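PDB 2IN5: uncharacterized lipoprotein GfcB from Escherichia coli K12, which is of unknown function but, as a lipoprotein homologous to a group 4 capsule protein, may take part in capsule polysaccharide export or assembly at the cell envelope. Local coordinates for residues Q27-Q30 against S35-Y38. Numbering follows the deposited sequence.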
ATOM      1  N   GLN A  27      19.117 -12.457  17.660  1.00 81.56           N
ATOM      2  CA  GLN A  27      18.124 -12.358  18.723  1.00 80.51           C
ATOM      3  C   GLN A  27      17.184 -11.182  18.451  1.00 78.89           C
ATOM      4  O   GLN A  27      16.008 -11.208  18.821  1.00 78.27           O
ATOM      5  CB  GLN A  27      18.830 -12.174  20.071  1.00 81.79           C
ATOM      6  CG  GLN A  27      17.903 -12.105  21.273  1.00 83.29           C
ATOM      7  CD  GLN A  27      16.917 -13.253  21.311  1.00 84.26           C
ATOM      8  OE1 GLN A  27      17.296 -14.420  21.184  1.00 84.12           O
ATOM      9  NE2 GLN A  27      15.640 -12.927  21.492  1.00 85.10           N
ATOM     10  N   GLN A  28      17.712 -10.152  17.799  1.00 76.61           N
ATOM     11  CA  GLN A  28      16.917  -8.976  17.476  1.00 74.72           C
ATOM     12  C   GLN A  28      15.908  -9.274  16.367  1.00 72.40           C
ATOM     13  O   GLN A  28      14.813  -8.709  16.345  1.00 71.92           O
ATOM     14  CB  GLN A  28      17.834  -7.812  17.078  1.00 75.11           C
ATOM     15  CG  GLN A  28      18.150  -6.860  18.231  1.00 77.27           C
ATOM     16  CD  GLN A  28      18.860  -7.533  19.401  1.00 78.26           C
ATOM     17  OE1 GLN A  28      20.050  -7.845  19.325  1.00 78.33           O
ATOM     18  NE2 GLN A  28      18.125  -7.763  20.487  1.00 77.93           N
ATOM     19  N   ILE A  29      16.280 -10.170  15.456  1.00 69.67           N
ATOM     20  CA  ILE A  29      15.406 -10.560  14.355  1.00 67.04           C
ATOM     21  C   ILE A  29      14.135 -11.200  14.922  1.00 64.32           C
ATOM     22  O   ILE A  29      13.024 -10.787  14.597  1.00 64.07           O
ATOM     23  CB  ILE A  29      16.107 -11.582  13.405  1.00 68.19           C
ATOM     24  CG1 ILE A  29      17.337 -10.946  12.747  1.00 67.60           C
ATOM     25  CG2 ILE A  29      15.128 -12.073  12.340  1.00 68.04           C
ATOM     26  CD1 ILE A  29      17.033  -9.731  11.886  1.00 67.64           C
ATOM     27  N   GLN A  30      14.300 -12.204  15.776  1.00 60.39           N
ATOM     28  CA  GLN A  30      13.154 -12.878  16.364  1.00 56.96           C
ATOM     29  C   GLN A  30      12.377 -11.946  17.283  1.00 53.07           C
ATOM     30  O   GLN A  30      11.246 -12.243  17.672  1.00 52.78           O
ATOM     31  CB  GLN A  30      13.607 -14.112  17.141  1.00 59.83           C
ATOM     32  CG  GLN A  30      14.376 -15.122  16.305  1.00 61.76           C
ATOM     33  CD  GLN A  30      14.861 -16.293  17.130  1.00 63.73           C
ATOM     34  OE1 GLN A  30      15.560 -16.111  18.130  1.00 63.66           O
ATOM     35  NE2 GLN A  30      14.495 -17.505  16.718  1.00 63.84           N
ATOM     36  N   SER A  35       7.092  -9.026  10.032  1.00 30.23           N
ATOM     37  CA  SER A  35       7.815  -9.840   9.070  1.00 28.66           C
ATOM     38  C   SER A  35       8.960  -9.095   8.396  1.00 26.41           C
ATOM     39  O   SER A  35       8.873  -7.899   8.127  1.00 26.23           O
ATOM     40  CB  SER A  35       6.835 -10.377   8.021  1.00 28.96           C
ATOM     41  OG  SER A  35       5.837 -11.176   8.638  1.00 28.07           O
ATOM     42  N   THR A  36      10.043  -9.812   8.136  1.00 25.86           N
ATOM     43  CA  THR A  36      11.202  -9.212   7.505  1.00 26.52           C
ATOM     44  C   THR A  36      11.780 -10.207   6.526  1.00 27.15           C
ATOM     45  O   THR A  36      11.369 -11.360   6.500  1.00 26.22           O
ATOM     46  CB  THR A  36      12.261  -8.792   8.556  1.00 27.04           C
ATOM     47  OG1 THR A  36      12.652  -9.928   9.337  1.00 27.34           O
ATOM     48  CG2 THR A  36      11.686  -7.730   9.487  1.00 25.94           C
HETATM   49  N   MSE A  37      12.739  -9.763   5.729  1.00 29.63           N
HETATM   50  CA  MSE A  37      13.323 -10.611   4.707  1.00 32.29           C
HETATM   51  C   MSE A  37      14.764 -10.208   4.313  1.00 33.52           C
HETATM   52  O   MSE A  37      15.167  -9.048   4.457  1.00 32.86           O
HETATM   53  CB  MSE A  37      12.402 -10.528   3.487  1.00 35.50           C
HETATM   54  CG  MSE A  37      12.916 -11.180   2.225  1.00 43.10           C
HETATM   55 SE   MSE A  37      12.608 -10.033   0.683  1.00 54.45          SE
HETATM   56  CE  MSE A  37      10.674 -10.048   0.685  1.00 48.11           C
ATOM     57  N   TYR A  38      15.535 -11.175   3.825  1.00 33.94           N
ATOM     58  CA  TYR A  38      16.890 -10.915   3.349  1.00 35.38           C
ATOM     59  C   TYR A  38      16.788 -10.968   1.838  1.00 35.20           C
ATOM     60  O   TYR A  38      16.391 -11.986   1.276  1.00 36.78           O
ATOM     61  CB  TYR A  38      17.879 -11.982   3.836  1.00 36.35           C
ATOM     62  CG  TYR A  38      18.427 -11.709   5.219  1.00 38.75           C
ATOM     63  CD1 TYR A  38      18.627 -12.747   6.131  1.00 40.79           C
ATOM     64  CD2 TYR A  38      18.700 -10.408   5.636  1.00 38.39           C
ATOM     65  CE1 TYR A  38      19.073 -12.493   7.433  1.00 41.08           C
ATOM     66  CE2 TYR A  38      19.149 -10.145   6.929  1.00 41.21           C
ATOM     67  CZ  TYR A  38      19.329 -11.190   7.820  1.00 39.96           C
ATOM     68  OH  TYR A  38      19.742 -10.922   9.099  1.00 40.13           O
TER
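A short helical turn resting on the start of a β-strand by one aliphatic side chain is exemplified where Ile29, on helix 26-31, meets Thr36 and Tyr38 at the beginning of strand 36-41. The alternation of an extended chain explains the choice of partners: Thr36 and Tyr38, two positions apart, both serve the face turned to the helix, whereas the intervening selenomethionine, Met37, points to the other side. Ile29 divides its two branches between them. Its CG2 methyl lies 4.4 Å from Thr36 OG1, a loose approach of a methyl to a hydroxyl. The longer branch carries CD1 to the phenolic end of Tyr38, where CD1 and OH are 4.1 Å apart; the methyl thus meets the hydroxyl tip and does not lie over the ring. With CG1 set beside the backbone N of Ile29 (chi1 -63°) and CG2 beside the carbonyl carbon, the fork opens toward both residues. Tyr38 reaches the helix by its length: its CB does not aim at the helix, but the ring extends until its end closes the distance. No hydrogen bond joins the two segments, and the backbones stay well apart, with 8.1 Å between Ile29 CA and Thr36 CA. The contact is therefore small and made of side chains alone. Phe48 of strand 47-55 and Leu195 both pack against Ile29 and Thr36, and Val24 touches both Ile29 and Tyr38. Arg46 makes a cation-pi contact with the Tyr38 ring, while backbone hydrogen bonds hold strand 36-41 between strands 47-55 and 189-194.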